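Macrodomain protein (Streptomyces coelicolor, PDB 5E3B) probably removes ADP-ribose from modified thymidine in DNA by hydrolysis, releasing free ADP-ribose. Local coordinates at residues 158-161 against 162-166; 76-80 against 81-85; 92-95 against 96-99; 57-60 against 61-64; 122-125 against 126-130. All blocks are in the same frame, centred on the assembly; numbering follows the deposited sequence. Where two conformers were deposited one is given.

Contact 1: 158-161 against 162-166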
loop_
_atom_site.group_PDB
_atom_site.type_symbol
_atom_site.label_atom_id
_atom_site.label_comp_id
_atom_site.label_asym_id
_atom_site.label_seq_id
_atom_site.Cartn_x
_atom_site.Cartn_y
_atom_site.Cartn_z
ATOM N N GLU A 158 8.674 8.050 3.488
ATOM C CA GLU A 158 7.887 8.729 4.464
ATOM C C GLU A 158 7.584 10.160 3.892
ATOM O O GLU A 158 6.487 10.636 4.021
ATOM C CB GLU A 158 8.379 8.732 5.960
ATOM C CG GLU A 158 7.453 9.484 6.847
ATOM C CD GLU A 158 7.483 9.333 8.391
ATOM O OE1 GLU A 158 7.815 8.327 8.918
ATOM O OE2 GLU A 158 6.924 10.220 9.089
ATOM N N PRO A 159 8.593 10.864 3.319
ATOM C CA PRO A 159 8.207 12.166 2.788
ATOM C C PRO A 159 7.171 12.181 1.707
ATOM O O PRO A 159 6.333 13.079 1.606
ATOM C CB PRO A 159 9.504 12.723 2.216
ATOM C CG PRO A 159 10.558 12.119 3.046
ATOM C CD PRO A 159 10.063 10.696 3.305
ATOM N N LEU A 160 7.135 11.098 0.921
ATOM C CA LEU A 160 6.005 10.983 -0.048
ATOM C C LEU A 160 4.656 10.696 0.633
ATOM O O LEU A 160 3.611 11.096 0.127
ATOM C CB LEU A 160 6.387 9.920 -1.114
ATOM C CG LEU A 160 7.577 10.240 -2.073
ATOM C CD1 LEU A 160 7.998 9.026 -2.904
ATOM C CD2 LEU A 160 7.166 11.384 -3.001
ATOM N N ILE A 161 4.643 10.026 1.790
ATOM C CA ILE A 161 3.419 9.862 2.587
ATOM C C ILE A 161 2.942 11.226 3.017
ATOM O O ILE A 161 1.768 11.612 2.948
ATOM C CB ILE A 161 3.632 8.895 3.761
ATOM C CG1 ILE A 161 4.001 7.488 3.187
ATOM C CG2 ILE A 161 2.461 8.912 4.715
ATOM C CD1 ILE A 161 4.415 6.491 4.210
ATOM N N SER A 162 3.905 12.009 3.550
ATOM C CA SER A 162 3.558 13.377 3.996
ATOM C C SER A 162 2.999 14.202 2.820
ATOM O O SER A 162 1.960 14.901 3.014
ATOM C CB SER A 162 4.808 14.102 4.547
ATOM O OG SER A 162 5.208 13.473 5.788
ATOM N N ASP A 163 3.686 14.156 1.687
ATOM C CA ASP A 163 3.341 15.029 0.558
ATOM C C ASP A 163 2.039 14.592 -0.156
ATOM O O ASP A 163 1.300 15.405 -0.663
ATOM C CB ASP A 163 4.486 15.081 -0.393
ATOM C CG ASP A 163 4.292 16.067 -1.477
ATOM O OD1 ASP A 163 4.222 17.287 -1.206
ATOM O OD2 ASP A 163 4.139 15.648 -2.657
ATOM N N ARG A 164 1.839 13.250 -0.255
ATOM C CA ARG A 164 0.713 12.773 -1.037
ATOM C C ARG A 164 -0.545 12.485 -0.215
ATOM O O ARG A 164 -1.695 12.572 -0.743
ATOM C CB ARG A 164 1.046 11.470 -1.821
ATOM C CG ARG A 164 2.229 11.589 -2.780
ATOM C CD ARG A 164 1.864 12.620 -3.855
ATOM N NE ARG A 164 2.643 12.432 -5.034
ATOM C CZ ARG A 164 3.899 12.771 -5.229
ATOM N NH1 ARG A 164 4.419 12.413 -6.434
ATOM N NH2 ARG A 164 4.612 13.590 -4.399
ATOM N N LEU A 165 -0.356 12.107 1.059
ATOM C CA LEU A 165 -1.448 11.740 1.933
ATOM C C LEU A 165 -1.702 12.763 2.982
ATOM O O LEU A 165 -2.779 13.333 2.978
ATOM C CB LEU A 165 -1.229 10.376 2.555
ATOM C CG LEU A 165 -1.194 9.219 1.536
ATOM C CD1 LEU A 165 -0.602 7.933 2.070
ATOM C CD2 LEU A 165 -2.634 8.967 1.080
ATOM N N THR A 166 -0.805 12.974 3.946
ATOM C CA THR A 166 -1.019 13.970 4.989
ATOM C C THR A 166 -1.414 15.344 4.462
ATOM O O THR A 166 -2.399 15.946 4.988
ATOM C CB THR A 166 0.273 14.063 5.886
ATOM O OG1 THR A 166 0.498 12.736 6.352
ATOM C CG2 THR A 166 -0.059 14.969 7.052
#

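Contact 2: 76-80 against 81-85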
loop_
_atom_site.group_PDB
_atom_site.type_symbol
_atom_site.label_atom_id
_atom_site.label_comp_id
_atom_site.label_asym_id
_atom_site.label_seq_id
_atom_site.Cartn_x
_atom_site.Cartn_y
_atom_site.Cartn_z
ATOM N N ARG A 76 -0.884 -11.233 -14.443
ATOM C CA ARG A 76 -0.958 -12.241 -15.512
ATOM C C ARG A 76 -1.539 -11.605 -16.777
ATOM O O ARG A 76 -1.067 -11.863 -17.899
ATOM C CB ARG A 76 -1.787 -13.392 -15.029
ATOM C CG ARG A 76 -2.008 -14.504 -16.029
ATOM C CD ARG A 76 -2.627 -15.619 -15.162
ATOM N NE ARG A 76 -3.985 -15.340 -14.597
ATOM C CZ ARG A 76 -4.415 -15.325 -13.293
ATOM N NH1 ARG A 76 -5.707 -15.086 -13.138
ATOM N NH2 ARG A 76 -3.666 -15.465 -12.136
ATOM N N ASP A 77 -2.449 -10.693 -16.605
ATOM C CA ASP A 77 -3.203 -10.082 -17.707
ATOM C C ASP A 77 -2.676 -8.720 -18.116
ATOM O O ASP A 77 -3.373 -7.929 -18.759
ATOM C CB ASP A 77 -4.663 -9.985 -17.276
ATOM C CG ASP A 77 -5.336 -11.378 -17.018
ATOM O OD1 ASP A 77 -4.828 -12.437 -17.491
ATOM O OD2 ASP A 77 -6.380 -11.435 -16.318
ATOM N N ARG A 78 -1.452 -8.407 -17.730
ATOM C CA ARG A 78 -0.844 -7.113 -17.961
ATOM C C ARG A 78 -0.845 -6.696 -19.453
ATOM O O ARG A 78 -0.870 -5.509 -19.686
ATOM C CB ARG A 78 0.599 -7.109 -17.392
ATOM C CG ARG A 78 1.571 -8.070 -18.080
ATOM C CD ARG A 78 2.838 -8.183 -17.212
ATOM N NE ARG A 78 3.827 -9.187 -17.572
ATOM C CZ ARG A 78 3.710 -10.501 -17.418
ATOM N NH1 ARG A 78 2.602 -11.101 -16.967
ATOM N NH2 ARG A 78 4.732 -11.308 -17.771
ATOM N N ALA A 79 -0.884 -7.691 -20.362
ATOM C CA ALA A 79 -0.948 -7.469 -21.858
ATOM C C ALA A 79 -2.267 -6.883 -22.302
ATOM O O ALA A 79 -2.399 -6.648 -23.526
ATOM C CB ALA A 79 -0.692 -8.760 -22.636
ATOM N N ALA A 80 -3.255 -6.750 -21.369
ATOM C CA ALA A 80 -4.537 -6.199 -21.654
ATOM C C ALA A 80 -5.005 -5.218 -20.646
ATOM O O ALA A 80 -6.172 -4.851 -20.719
ATOM C CB ALA A 80 -5.553 -7.300 -21.770
ATOM N N ASN A 81 -4.148 -4.787 -19.717
ATOM C CA ASN A 81 -4.572 -3.920 -18.658
ATOM C C ASN A 81 -3.543 -2.832 -18.227
ATOM O O ASN A 81 -2.543 -2.653 -18.939
ATOM C CB ASN A 81 -5.126 -4.793 -17.468
ATOM C CG ASN A 81 -4.013 -5.452 -16.620
ATOM O OD1 ASN A 81 -2.937 -4.970 -16.561
ATOM N ND2 ASN A 81 -4.327 -6.573 -16.020
ATOM N N ASP A 82 -3.790 -2.075 -17.110
ATOM C CA ASP A 82 -2.906 -0.974 -16.486
ATOM C C ASP A 82 -1.713 -1.373 -15.597
ATOM O O ASP A 82 -0.928 -0.517 -15.092
ATOM C CB ASP A 82 -3.725 0.212 -15.820
ATOM C CG ASP A 82 -3.796 0.208 -14.211
ATOM O OD1 ASP A 82 -3.920 -0.867 -13.585
ATOM O OD2 ASP A 82 -3.829 1.326 -13.580
ATOM N N PHE A 83 -1.517 -2.686 -15.422
ATOM C CA PHE A 83 -0.426 -3.115 -14.557
ATOM C C PHE A 83 0.896 -2.524 -14.974
ATOM O O PHE A 83 1.272 -2.629 -16.160
ATOM C CB PHE A 83 -0.319 -4.658 -14.571
ATOM C CG PHE A 83 0.713 -5.177 -13.618
ATOM C CD1 PHE A 83 2.035 -5.298 -14.025
ATOM C CD2 PHE A 83 0.373 -5.569 -12.337
ATOM C CE1 PHE A 83 2.997 -5.800 -13.155
ATOM C CE2 PHE A 83 1.310 -6.035 -11.443
ATOM C CZ PHE A 83 2.631 -6.138 -11.841
ATOM N N GLY A 84 1.597 -1.926 -14.023
ATOM C CA GLY A 84 2.875 -1.286 -14.225
ATOM C C GLY A 84 3.268 -0.439 -13.072
ATOM O O GLY A 84 2.459 -0.142 -12.184
ATOM N N LEU A 85 4.490 0.039 -13.110
ATOM C CA LEU A 85 5.040 0.922 -12.054
ATOM C C LEU A 85 4.201 2.150 -11.849
ATOM O O LEU A 85 3.806 2.801 -12.865
ATOM C CB LEU A 85 6.511 1.289 -12.304
ATOM C CG LEU A 85 7.524 0.134 -12.043
ATOM C CD1 LEU A 85 8.885 0.467 -12.667
ATOM C CD2 LEU A 85 7.727 -0.161 -10.587
#

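Contact 3: 92-95 against 96-99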
loop_
_atom_site.group_PDB
_atom_site.type_symbol
_atom_site.label_atom_id
_atom_site.label_comp_id
_atom_site.label_asym_id
_atom_site.label_seq_id
_atom_site.Cartn_x
_atom_site.Cartn_y
_atom_site.Cartn_z
ATOM N N GLN A 92 -11.458 -4.894 -2.229
ATOM C CA GLN A 92 -12.343 -4.829 -1.076
ATOM C C GLN A 92 -12.259 -6.166 -0.351
ATOM O O GLN A 92 -12.422 -7.229 -0.938
ATOM C CB GLN A 92 -13.796 -4.435 -1.463
ATOM C CG GLN A 92 -14.597 -4.112 -0.219
ATOM C CD GLN A 92 -16.018 -3.636 -0.529
ATOM O OE1 GLN A 92 -16.410 -3.629 -1.723
ATOM N NE2 GLN A 92 -16.783 -3.290 0.516
ATOM N N VAL A 93 -11.977 -6.100 0.975
ATOM C CA VAL A 93 -11.795 -7.316 1.777
ATOM C C VAL A 93 -12.802 -7.449 2.917
ATOM O O VAL A 93 -12.970 -8.558 3.451
ATOM C CB VAL A 93 -10.344 -7.469 2.301
ATOM C CG1 VAL A 93 -9.419 -7.790 1.140
ATOM C CG2 VAL A 93 -9.869 -6.239 3.089
ATOM N N GLU A 94 -13.401 -6.356 3.345
ATOM C CA GLU A 94 -14.433 -6.354 4.370
ATOM C C GLU A 94 -15.441 -5.296 3.948
ATOM O O GLU A 94 -15.231 -4.508 2.993
ATOM C CB GLU A 94 -13.846 -6.016 5.756
ATOM C CG GLU A 94 -12.787 -6.971 6.209
ATOM C CD GLU A 94 -13.276 -8.302 6.660
ATOM O OE1 GLU A 94 -14.515 -8.520 6.749
ATOM O OE2 GLU A 94 -12.432 -9.195 6.962
ATOM N N PRO A 95 -16.576 -5.171 4.698
ATOM C CA PRO A 95 -17.526 -4.132 4.327
ATOM C C PRO A 95 -16.927 -2.729 4.148
ATOM O O PRO A 95 -17.295 -2.048 3.190
ATOM C CB PRO A 95 -18.543 -4.151 5.519
ATOM C CG PRO A 95 -18.513 -5.522 5.898
ATOM C CD PRO A 95 -17.075 -6.023 5.783
ATOM N N TYR A 96 -16.004 -2.341 5.073
ATOM C CA TYR A 96 -15.391 -1.015 4.986
ATOM C C TYR A 96 -13.890 -1.147 5.112
ATOM O O TYR A 96 -13.261 -0.214 5.649
ATOM C CB TYR A 96 -15.981 -0.141 6.054
ATOM C CG TYR A 96 -17.520 -0.044 5.876
ATOM C CD1 TYR A 96 -18.020 0.673 4.818
ATOM C CD2 TYR A 96 -18.384 -0.709 6.759
ATOM C CE1 TYR A 96 -19.387 0.731 4.540
ATOM C CE2 TYR A 96 -19.790 -0.624 6.570
ATOM C CZ TYR A 96 -20.267 0.100 5.456
ATOM O OH TYR A 96 -21.622 0.223 5.191
ATOM N N VAL A 97 -13.319 -2.180 4.510
ATOM C CA VAL A 97 -11.858 -2.295 4.465
ATOM C C VAL A 97 -11.428 -2.634 2.987
ATOM O O VAL A 97 -11.987 -3.595 2.346
ATOM C CB VAL A 97 -11.258 -3.310 5.454
ATOM C CG1 VAL A 97 -9.735 -3.336 5.327
ATOM C CG2 VAL A 97 -11.703 -3.005 6.930
ATOM N N TRP A 98 -10.383 -1.942 2.501
ATOM C CA TRP A 98 -9.803 -2.137 1.217
ATOM C C TRP A 98 -8.283 -2.325 1.409
ATOM O O TRP A 98 -7.720 -1.793 2.327
ATOM C CB TRP A 98 -9.974 -0.919 0.324
ATOM C CG TRP A 98 -11.243 -0.926 -0.554
ATOM C CD1 TRP A 98 -11.320 -1.329 -1.855
ATOM C CD2 TRP A 98 -12.527 -0.598 -0.181
ATOM N NE1 TRP A 98 -12.571 -1.257 -2.336
ATOM C CE2 TRP A 98 -13.346 -0.789 -1.311
ATOM C CE3 TRP A 98 -13.073 -0.125 0.994
ATOM C CZ2 TRP A 98 -14.730 -0.542 -1.317
ATOM C CZ3 TRP A 98 -14.394 0.090 1.025
ATOM C CH2 TRP A 98 -15.240 -0.126 -0.145
ATOM N N VAL A 99 -7.724 -3.144 0.565
ATOM C CA VAL A 99 -6.242 -3.253 0.369
ATOM C C VAL A 99 -5.853 -2.608 -0.943
ATOM O O VAL A 99 -6.418 -2.936 -2.016
ATOM C CB VAL A 99 -5.797 -4.716 0.448
ATOM C CG1 VAL A 99 -4.326 -4.860 0.190
ATOM C CG2 VAL A 99 -6.171 -5.266 1.825
#

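Contact 4: 57-60 against 61-64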
loop_
_atom_site.group_PDB
_atom_site.type_symbol
_atom_site.label_atom_id
_atom_site.label_comp_id
_atom_site.label_asym_id
_atom_site.label_seq_id
_atom_site.Cartn_x
_atom_site.Cartn_y
_atom_site.Cartn_z
ATOM N N VAL A 57 3.179 -9.086 2.160
ATOM C CA VAL A 57 2.193 -9.771 1.299
ATOM C C VAL A 57 1.752 -11.064 1.981
ATOM O O VAL A 57 0.545 -11.386 1.891
ATOM C CB VAL A 57 2.731 -10.078 -0.083
ATOM C CG1 VAL A 57 2.767 -8.862 -0.995
ATOM C CG2 VAL A 57 4.091 -10.769 -0.068
ATOM N N LEU A 58 2.627 -11.671 2.805
ATOM C CA LEU A 58 2.189 -12.880 3.523
ATOM C C LEU A 58 1.263 -12.608 4.671
ATOM O O LEU A 58 0.298 -13.403 4.945
ATOM C CB LEU A 58 3.368 -13.731 3.944
ATOM C CG LEU A 58 4.165 -14.341 2.807
ATOM C CD1 LEU A 58 5.241 -15.180 3.404
ATOM C CD2 LEU A 58 3.386 -15.096 1.744
ATOM N N ALA A 59 1.431 -11.434 5.310
ATOM C CA ALA A 59 0.555 -10.993 6.351
ATOM C C ALA A 59 -0.860 -10.716 5.782
ATOM O O ALA A 59 -1.868 -11.076 6.335
ATOM C CB ALA A 59 1.024 -9.733 7.063
ATOM N N VAL A 60 -0.873 -10.118 4.581
ATOM C CA VAL A 60 -2.168 -9.891 3.903
ATOM C C VAL A 60 -2.885 -11.238 3.600
ATOM O O VAL A 60 -4.062 -11.352 3.941
ATOM C CB VAL A 60 -1.951 -9.035 2.619
ATOM C CG1 VAL A 60 -3.213 -8.901 1.807
ATOM C CG2 VAL A 60 -1.411 -7.696 3.024
ATOM N N SER A 61 -2.138 -12.162 3.042
ATOM C CA SER A 61 -2.756 -13.494 2.684
ATOM C C SER A 61 -3.123 -14.309 3.921
ATOM O O SER A 61 -4.060 -15.121 3.864
ATOM C CB SER A 61 -1.910 -14.218 1.693
ATOM O OG SER A 61 -1.855 -13.581 0.445
ATOM N N ARG A 62 -2.446 -14.055 5.035
ATOM C CA ARG A 62 -2.925 -14.623 6.308
ATOM C C ARG A 62 -4.221 -14.154 6.757
ATOM O O ARG A 62 -4.855 -14.914 7.552
ATOM C CB ARG A 62 -1.913 -14.542 7.410
ATOM C CG ARG A 62 -0.766 -15.519 7.194
ATOM C CD ARG A 62 0.162 -15.532 8.400
ATOM N NE ARG A 62 1.037 -14.341 8.517
ATOM C CZ ARG A 62 2.240 -14.198 7.923
ATOM N NH1 ARG A 62 2.770 -15.143 7.135
ATOM N NH2 ARG A 62 2.923 -13.096 8.107
ATOM N N ARG A 63 -4.728 -13.029 6.260
ATOM C CA ARG A 63 -6.025 -12.572 6.650
ATOM C C ARG A 63 -7.152 -12.687 5.597
ATOM O O ARG A 63 -8.327 -12.953 5.938
ATOM C CB ARG A 63 -5.967 -11.114 7.066
ATOM C CG ARG A 63 -7.070 -10.648 7.937
ATOM C CD ARG A 63 -6.811 -9.304 8.606
ATOM N NE ARG A 63 -5.851 -9.357 9.710
ATOM C CZ ARG A 63 -6.027 -9.807 10.934
ATOM N NH1 ARG A 63 -7.152 -10.369 11.342
ATOM N NH2 ARG A 63 -4.965 -9.784 11.738
ATOM N N TRP A 64 -6.769 -12.506 4.332
ATOM C CA TRP A 64 -7.774 -12.494 3.223
ATOM C C TRP A 64 -7.119 -13.038 2.025
ATOM O O TRP A 64 -5.958 -12.739 1.720
ATOM C CB TRP A 64 -8.232 -11.120 2.858
ATOM C CG TRP A 64 -8.744 -10.221 3.963
ATOM C CD1 TRP A 64 -9.945 -10.294 4.654
ATOM C CD2 TRP A 64 -8.053 -9.101 4.499
ATOM N NE1 TRP A 64 -10.020 -9.285 5.560
ATOM C CE2 TRP A 64 -8.883 -8.523 5.467
ATOM C CE3 TRP A 64 -6.806 -8.499 4.220
ATOM C CZ2 TRP A 64 -8.522 -7.375 6.192
ATOM C CZ3 TRP A 64 -6.441 -7.364 4.973
ATOM C CH2 TRP A 64 -7.277 -6.824 5.890
#

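Contact 5: 122-125 against 126-130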
loop_
_atom_site.group_PDB
_atom_site.type_symbol
_atom_site.label_atom_id
_atom_site.label_comp_id
_atom_site.label_asym_id
_atom_site.label_seq_id
_atom_site.Cartn_x
_atom_site.Cartn_y
_atom_site.Cartn_z
ATOM N N ILE A 122 6.483 5.044 -6.433
ATOM C CA ILE A 122 5.843 5.152 -5.119
ATOM C C ILE A 122 5.058 6.469 -4.980
ATOM O O ILE A 122 3.989 6.471 -4.399
ATOM C CB ILE A 122 6.855 5.027 -3.981
ATOM C CG1 ILE A 122 7.332 3.628 -3.904
ATOM C CG2 ILE A 122 6.271 5.508 -2.646
ATOM C CD1 ILE A 122 6.387 2.732 -3.120
ATOM N N GLY A 123 5.644 7.568 -5.459
ATOM C CA GLY A 123 4.953 8.865 -5.423
ATOM C C GLY A 123 3.622 8.824 -6.128
ATOM O O GLY A 123 2.573 9.199 -5.612
ATOM N N THR A 124 3.635 8.327 -7.362
ATOM C CA THR A 124 2.471 8.211 -8.204
ATOM C C THR A 124 1.392 7.328 -7.527
ATOM O O THR A 124 0.200 7.658 -7.435
ATOM C CB THR A 124 2.846 7.660 -9.568
ATOM O OG1 THR A 124 3.721 8.678 -10.183
ATOM C CG2 THR A 124 1.672 7.444 -10.425
ATOM N N ALA A 125 1.863 6.210 -7.021
ATOM C CA ALA A 125 0.947 5.247 -6.400
ATOM C C ALA A 125 0.317 5.773 -5.172
ATOM O O ALA A 125 -0.886 5.617 -4.916
ATOM C CB ALA A 125 1.673 3.923 -6.056
ATOM N N LEU A 126 1.119 6.405 -4.337
ATOM C CA LEU A 126 0.556 7.051 -3.180
ATOM C C LEU A 126 -0.406 8.167 -3.468
ATOM O O LEU A 126 -1.389 8.367 -2.727
ATOM C CB LEU A 126 1.643 7.580 -2.220
ATOM C CG LEU A 126 2.536 6.547 -1.484
ATOM C CD1 LEU A 126 3.752 7.214 -0.876
ATOM C CD2 LEU A 126 1.734 5.909 -0.353
ATOM N N GLY A 127 -0.162 8.918 -4.534
ATOM C CA GLY A 127 -1.136 9.874 -4.971
ATOM C C GLY A 127 -2.447 9.281 -5.396
ATOM O O GLY A 127 -3.548 9.786 -5.086
ATOM N N ARG A 128 -2.348 8.152 -6.100
ATOM C CA ARG A 128 -3.550 7.422 -6.434
ATOM C C ARG A 128 -4.324 6.843 -5.247
ATOM O O ARG A 128 -5.565 6.821 -5.247
ATOM C CB ARG A 128 -3.238 6.328 -7.438
ATOM C CG ARG A 128 -2.760 6.931 -8.713
ATOM C CD ARG A 128 -2.487 5.936 -9.809
ATOM N NE ARG A 128 -2.006 6.664 -10.994
ATOM C CZ ARG A 128 -1.671 6.085 -12.158
ATOM N NH1 ARG A 128 -1.836 4.770 -12.324
ATOM N NH2 ARG A 128 -1.174 6.835 -13.172
ATOM N N VAL A 129 -3.598 6.347 -4.245
ATOM C CA VAL A 129 -4.195 5.962 -2.980
ATOM C C VAL A 129 -4.926 7.132 -2.361
ATOM O O VAL A 129 -6.013 6.988 -1.849
ATOM C CB VAL A 129 -3.109 5.373 -2.039
ATOM C CG1 VAL A 129 -3.609 5.207 -0.632
ATOM C CG2 VAL A 129 -2.639 4.014 -2.568
ATOM N N ALA A 130 -4.252 8.300 -2.339
ATOM C CA ALA A 130 -4.846 9.484 -1.788
ATOM C C ALA A 130 -6.136 9.837 -2.509
ATOM O O ALA A 130 -7.103 10.155 -1.851
ATOM C CB ALA A 130 -3.916 10.624 -1.782
#

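Contact 1: 158-161 against 162-166
Leu165 N and Thr166 N both give their hydrogens to Ile161 O, at 2.9 Å from Leu165 N and 3.1 Å from Thr166 N. The second bond spans five residues and makes a wider pi-type turn at the end of helix 154-166. Upstream, the backbone bonds follow the ordinary i to i+4 pattern, the shortest running 2.8 Å from Arg164 N to Leu160 O. Glu158 O accepts from Ser162 N in the same way; the kink at Pro159 arises because its nitrogen has no hydrogen to give to the turn before.

Between neighbouring side chains, Arg164 NH2 forms a salt bridge of 2.7 Å to Asp163 OD2, which offers its anti lone pair, away from OD1, and lies 23° out of the guanidinium plane. The arginine chain bends at chi2 (-63°), which brings it alongside Leu160, and Leu160 CD2 comes within 3.7 Å of Arg164 NH2. On the buried side Ile161 CG2 meets Leu165 CD1 at 4.2 Å, the two chains crossing at a slant. Both rest on Val172 of strand 172-176, while Leu160 and Leu165 reach helix 119-136. The Glu158 carboxylate is hydrogen-bonded to Tyr26 OH and Trp154 NE1.

The chemistry is that of an amphipathic helix: aliphatic groups face strand 172-176 and helix 119-136, a salt bridge lies on the more exposed side, and one carbonyl shared by two donors marks the widened last turn.

Contact 2: 76-80 against 81-85
Asn81 lays its side-chain amide against the turn that precedes it, with OD1 3.3 Å from Arg78 CA and CG 3.3 Å from Asp77 O. Its CG sits between the backbone N and the carbonyl carbon (chi1 77°), which folds the amide back over the chain. In this position OD1 accepts a hydrogen bond of 2.9 Å from Phe83 N. The N-H points almost straight at the oxygen, at 166°, yet the donor stands above the carbonyl plane and not on a lone pair. ND2 passes Asp77 O without a usable angle and donates instead to Trp74 O, on the last turn of helix 66-76. The amide thus ties the loop ahead of it to the helix behind it.

The backbone adds a bond of 2.9 Å from Ala80 N to Asp77 O and a weak one from Asn81 N to Arg78 O. Beside them, Arg78 CB packs against Phe83 CB at 3.8 Å and approaches ring atom CD1 of Phe83 obliquely. The phenyl group also makes edge-to-face contacts with Trp74 and His75 and touches Ile103 of strand 97-105, while Arg78 NH1 bonds to His75 O.

Residues 76-85 therefore form a surface connection from helix 66-76 to strand 88-94. A short 3-10 turn follows the helix, and the bond from Phe83 N to Asn81 OD1 defines an Asx turn.

Contact 3: 92-95 against 96-99
A classic beta bulge interrupts the hairpin of strands 88-94 and 97-105 close to its turn. Val93 and Glu94 both face Val97, whose carbonyl oxygen takes two hydrogens: Val93 N lies 2.9 Å from Val97 O and Glu94 N lies 3.3 Å from Val97 O. Both donors approach from the same face of that carbonyl. A weak bond returns from Val97 N to Glu94 O.

On one face of the hairpin Gln92 lies across the Trp98 indole. Its chain runs out extended, with CG anti to the backbone N (chi1 -169°), and CB sits 3.8 Å from the centroid of the five-membered ring in a CH-pi contact. Farther out, the amide stacks over the benzo part of the ring system, its plane only 15° from that of the indole, with Gln92 CD 3.4 Å from Trp98 CZ2. From there NE2 donates to Glu94 O at 3.2 Å and, weakly, to Pro95 O, so the amide is held both by the ring beneath it and by the backbone of the turn.

Aliphatic contacts gather round Val97. Val93 CG2 meets Val97 CG1 at 3.7 Å and Val99 CG2 at 4.0 Å, while Glu94 CB runs beside Val97 CB before the chain bends away to bond Trp64 NE1 through OE2. At the tip, Pro95 CB touches Tyr96 CD2.

The shared acceptor and the stacked amide together imply a hairpin end whose extra residue is accommodated by additional polar bonds, with Gln92 covering the indole by its methylenes and amide plane while NE2 donates to the turn.

Contact 4: 57-60 against 61-64
The guanidinium of Arg62 lies with one face over the backbone of the preceding turn: Leu58 O stands 3.6 Å from its plane, over the centre, and Ala59 N lies over the same group nearer its rim. The Trp64 indole is covered on one face by CG of its neighbour Arg63. Arg62 lies on helix 56-63 of the macrodomain, and Trp64 in the segment that follows it.

Arg62 reaches back because its chain bends at chi3 (-74°). This sets NH1 3.5 Å from Leu58 CB and NH2 4.0 Å from Ala59 CB, contacts that come alongside the helix and are not hydrogen bonds. The carbonyl facing the guanidinium already accepts from Arg62 N, at 2.8 Å from Leu58 O; the positive charge above it would probably polarise it further.

Other side chains point to different partners. Ser61 OG bonds Glu68 and Trp52, and Arg63 makes a salt bridge to Asp30 and a bond to Thr32.

Val60 O serves two donors. Trp64 N, 3.0 Å from Val60 O, lies nearly on the line of the carbonyl, whereas Arg63 N, 2.9 Å from Val60 O, comes from well above its plane.

Contact 5: 122-125 against 126-130
Leu126 can be followed outward along the flank of Ile122, one turn earlier. Its CB lies 3.4 Å from Ile122 O, and CG, anti to its own carbonyl carbon (chi1 -67°), is 3.3 Å from the same oxygen. At the tip, CD1 closes on Ile122 CG2 at 3.5 Å. The two side chains run side by side in the same direction, the isoleucine contributing its CG2 branch, which stands anti to the backbone N, beside the carbonyl carbon.

A second pair repeats this spacing on the more exposed side. Arg128 lies beside Thr124 with its chain extended from CG to NE, and Thr124 CG2 sits over one face of the guanidinium, 3.8 Å from Arg128 NE. The threonine thus offers its methyl group to the arginine, while OG1 bonds Glu120 O on the turn before.

The backbone beneath is regular alpha helix. Four consecutive i to i+4 bonds run from Leu126 N, Gly127 N, Arg128 N and Val129 N to the carbonyls of Ile122, Gly123, Thr124 and Ala125; the bond from Val129 N to Ala125 O measures 2.9 Å. Val129 CG2 also packs on that same carbonyl oxygen, at 3.3 Å.

Helix 119-136 lies between two kinds of neighbour here. Ile122 and Leu126 pack on Leu160 of helix 154-166, and Leu126 and Ala130 on Leu165 of that helix. Ala125 and Val129 rest on Val88 of strand 88-94 and Met102 of strand 97-105, with Leu126 also touching Met102.

Overall arrangement
Along the chain the contacts come in the order 4, 2, 3, 5, 1, all within one macro domain whose helices pack round a six-stranded mixed sheet. Contacts 1 and 5 lie on helices 154-166 and 119-136, their centres about 9 Å apart, and touch directly. Contacts 3 and 4, about 13 Å apart between centres, join the edge hairpin to the segment following helix 56-63 through Trp64, which meets Val93, Glu94 and Val99. Contacts 1 and 4 lie on opposite sides of the chain's centre, about 25 Å apart between centres. Contact 2 is peripheral, approaching contact 5 through Asp82 and Arg128. The fold is thus held at separate places: helix against helix, and hairpin against Trp64.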